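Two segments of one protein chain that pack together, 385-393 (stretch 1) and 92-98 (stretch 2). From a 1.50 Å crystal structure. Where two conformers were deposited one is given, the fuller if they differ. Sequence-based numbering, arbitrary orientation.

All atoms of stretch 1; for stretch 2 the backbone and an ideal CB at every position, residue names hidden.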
# COMPACT_ATOMS: atom_id res chain seq x y z
N MET A 385 -7.95 11.31 1.07
CA MET A 385 -7.05 12.13 1.84
C MET A 385 -5.84 12.55 0.98
O MET A 385 -5.34 13.68 1.09
CB MET A 385 -6.60 11.41 3.11
CG MET A 385 -5.87 12.31 4.09
SD MET A 385 -6.86 13.57 4.84
CE MET A 385 -7.51 12.70 6.25
N ARG A 386 -5.34 11.62 0.17
CA ARG A 386 -4.26 11.96 -0.77
C ARG A 386 -4.65 13.09 -1.71
O ARG A 386 -3.90 14.06 -1.92
CB ARG A 386 -3.83 10.75 -1.57
CG ARG A 386 -3.18 9.67 -0.73
CD ARG A 386 -1.76 10.03 -0.39
NE ARG A 386 -0.85 9.62 -1.43
CZ ARG A 386 0.31 10.18 -1.73
NH1 ARG A 386 0.72 11.24 -1.09
NH2 ARG A 386 1.08 9.63 -2.67
N ALA A 387 -5.82 12.96 -2.29
CA ALA A 387 -6.35 13.99 -3.18
C ALA A 387 -6.51 15.33 -2.45
O ALA A 387 -6.18 16.36 -2.99
CB ALA A 387 -7.68 13.54 -3.75
N ALA A 388 -6.97 15.30 -1.21
CA ALA A 388 -7.09 16.52 -0.41
C ALA A 388 -5.74 17.20 -0.23
O ALA A 388 -5.63 18.43 -0.31
CB ALA A 388 -7.72 16.19 0.94
N ASN A 389 -4.70 16.41 -0.00
CA ASN A 389 -3.36 16.94 0.20
C ASN A 389 -2.85 17.60 -1.08
O ASN A 389 -2.32 18.68 -1.05
CB ASN A 389 -2.43 15.83 0.68
CG ASN A 389 -1.10 16.34 1.14
OD1 ASN A 389 -0.99 17.46 1.64
ND2 ASN A 389 -0.07 15.54 0.98
N TYR A 390 -3.02 16.93 -2.23
CA TYR A 390 -2.54 17.49 -3.49
C TYR A 390 -3.36 18.71 -3.95
O TYR A 390 -2.81 19.61 -4.57
CB TYR A 390 -2.38 16.42 -4.57
CG TYR A 390 -1.09 15.69 -4.37
CD1 TYR A 390 -1.01 14.60 -3.51
CD2 TYR A 390 0.07 16.14 -4.99
CE1 TYR A 390 0.17 13.96 -3.29
CE2 TYR A 390 1.27 15.51 -4.79
CZ TYR A 390 1.34 14.43 -3.93
OH TYR A 390 2.55 13.81 -3.75
N LYS A 391 -4.65 18.74 -3.61
CA LYS A 391 -5.47 19.93 -3.89
C LYS A 391 -4.89 21.12 -3.09
O LYS A 391 -4.75 22.21 -3.62
CB LYS A 391 -6.92 19.66 -3.52
CG LYS A 391 -7.85 20.84 -3.76
CD LYS A 391 -9.31 20.54 -3.44
CE LYS A 391 -10.18 21.78 -3.68
NZ LYS A 391 -11.62 21.53 -3.44
N ARG A 392 -4.54 20.86 -1.82
CA ARG A 392 -3.95 21.88 -0.94
C ARG A 392 -2.59 22.37 -1.48
O ARG A 392 -2.34 23.56 -1.54
CB ARG A 392 -3.81 21.31 0.49
CG ARG A 392 -2.86 22.06 1.44
CD ARG A 392 -2.48 21.21 2.66
NE ARG A 392 -1.46 20.18 2.41
CZ ARG A 392 -0.15 20.42 2.23
NH1 ARG A 392 0.32 21.68 2.24
NH2 ARG A 392 0.70 19.41 2.03
N ILE A 393 -1.74 21.42 -1.86
CA ILE A 393 -0.45 21.69 -2.49
C ILE A 393 -0.60 22.58 -3.74
O ILE A 393 0.16 23.53 -3.93
CB ILE A 393 0.26 20.36 -2.85
CG1 ILE A 393 0.75 19.66 -1.57
CG2 ILE A 393 1.42 20.59 -3.82
CD1 ILE A 393 1.24 18.23 -1.75
N UNK A 92 -2.03 9.15 8.60
CA UNK A 92 -0.73 9.72 8.32
C UNK A 92 -0.80 10.86 7.30
O UNK A 92 -0.27 11.94 7.54
CB UNK A 92 0.21 8.63 7.82
N UNK A 93 -1.49 10.63 6.18
CA UNK A 93 -1.66 11.70 5.20
C UNK A 93 -2.45 12.87 5.79
O UNK A 93 -2.18 14.03 5.47
CB UNK A 93 -2.36 11.17 3.95
N UNK A 94 -3.41 12.56 6.66
CA UNK A 94 -4.17 13.59 7.37
C UNK A 94 -3.30 14.60 8.09
O UNK A 94 -3.65 15.79 8.14
CB UNK A 94 -5.11 12.93 8.38
N UNK A 95 -2.16 14.16 8.62
CA UNK A 95 -1.27 15.06 9.36
C UNK A 95 -0.83 16.24 8.46
O UNK A 95 -0.61 17.35 8.96
CB UNK A 95 -0.05 14.29 9.87
N UNK A 96 -0.69 16.00 7.16
CA UNK A 96 -0.29 17.03 6.20
C UNK A 96 -1.36 18.10 6.03
O UNK A 96 -1.06 19.25 5.71
CB UNK A 96 0.02 16.39 4.84
N UNK A 97 -2.62 17.72 6.25
CA UNK A 97 -3.75 18.66 6.20
C UNK A 97 -3.99 19.38 7.51
O UNK A 97 -4.20 20.62 7.53
CB UNK A 97 -5.03 17.92 5.80
N UNK A 98 -3.94 18.63 8.61
CA UNK A 98 -4.10 19.18 9.96
C UNK A 98 -3.47 18.28 11.01
O UNK A 98 -3.96 17.19 11.30
CB UNK A 98 -5.58 19.39 10.28

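The two segments run in roughly the same direction, their axes crossing at 26° with a closest approach of 9.1 Å, and the register pairs Met-385 with position 93 and Asn-389 with position 97.

Position 92 is helical (phi/psi -58/-49), its CA-to-CB bond sideways and its ideal CB beyond 5.5 Å of stretch 1. Nothing there selects a side chain; the residue is Thr-92, whose OG1 is hydrogen-bonded elsewhere in the structure.

Position 93 points toward stretch 1, its ideal CB 3.7 Å from Met-385 CG and 4.5 Å from Arg-386 CD. Further along lie two donors, Arg-386 NH1 and Asn-389 ND2. An acceptor on a flexible stem would suit, so Glu or Gln are candidates, and the positive charge favours Glu. The residue is Glu-93. With chi1 t and chi2 p, Glu-93 OE2 comes 3.0 Å from Arg-386 NH1, a salt bridge whose hydrogen bond is nearly straight (169°). Glu-93 OE2 also accepts from Asn-389 ND2 at 2.9 Å and 144°, so one oxygen joins two residues of the neighbouring helix.

At position 94 the ideal CB would lie 3.2 Å from Met-385 CE, a tight approach even though CA-to-CB points away. Glycine fits best, although alanine is not strictly excluded. Gly-94 is found; without a CB it leaves room for the methionine, and Met-385 CG comes to 3.6 Å from Gly-94 N.

Position 95 points away and meets nothing of stretch 1 within 5.5 Å, leaving the choice open. It is Ile-95.

Position 96 faces stretch 1, but its ideal CB is already 3.5 Å from Asn-389 OD1 and 4.2 Å from Arg-392 NH2. This closeness makes a small residue such as Ala, Ser or Thr plausible, though a larger one that turns aside is not ruled out. Separately, Asn-389 OD1 accepts from Arg-392 NE at 2.9 Å and from Arg-392 NH2 at 2.6 Å, so it already has donors within stretch 1. Ser-96 has two deposited conformers; in the one given, Ser-96 CB packs 3.5 Å from Asn-389 OD1 and chi1 is m.

Position 97 starts sideways, its ideal CB 4.8 Å from Met-385 SD and 5.2 Å from Arg-392 CD. Met-385, Ala-388, Asn-389 and Arg-392 frame a hollow suited to Leu or Met. Leu-97 fills it as a knob: CD2 lies 3.9 Å from Met-385 SD and 3.8 Å from Asn-389 CB, while CD1 is 4.2 Å from Ala-388 CB and 3.9 Å from Arg-392 CD.

Position 98 leaves helical geometry (phi/psi -157/109), out of reach of stretch 1. Ser, Thr, Asp or Asn could cap a following helix; Ser-98 does so, capping a backbone nitrogen just past the stretch.

Stretch 2 (92-98) TEGISLS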
# COMPACT_ATOMS: atom_id res chain seq x y z
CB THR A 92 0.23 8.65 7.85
OG1 THR A 92 0.39 7.67 8.89
CG2 THR A 92 1.59 9.27 7.46
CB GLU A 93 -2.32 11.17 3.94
CG GLU A 93 -2.33 12.12 2.75
CD GLU A 93 -0.98 12.30 2.05
OE1 GLU A 93 0.08 11.98 2.63
OE2 GLU A 93 -0.96 12.79 0.88
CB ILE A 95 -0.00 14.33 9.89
CG1 ILE A 95 -0.33 13.15 10.84
CG2 ILE A 95 0.88 15.30 10.63
CD1 ILE A 95 -1.11 13.49 12.08
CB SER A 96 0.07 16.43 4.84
OG SER A 96 1.23 15.61 4.93
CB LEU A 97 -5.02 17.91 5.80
CG LEU A 97 -5.29 17.44 4.36
CD1 LEU A 97 -5.33 18.61 3.39
CD2 LEU A 97 -4.35 16.37 3.86
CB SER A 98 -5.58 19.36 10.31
OG SER A 98 -5.69 19.80 11.67
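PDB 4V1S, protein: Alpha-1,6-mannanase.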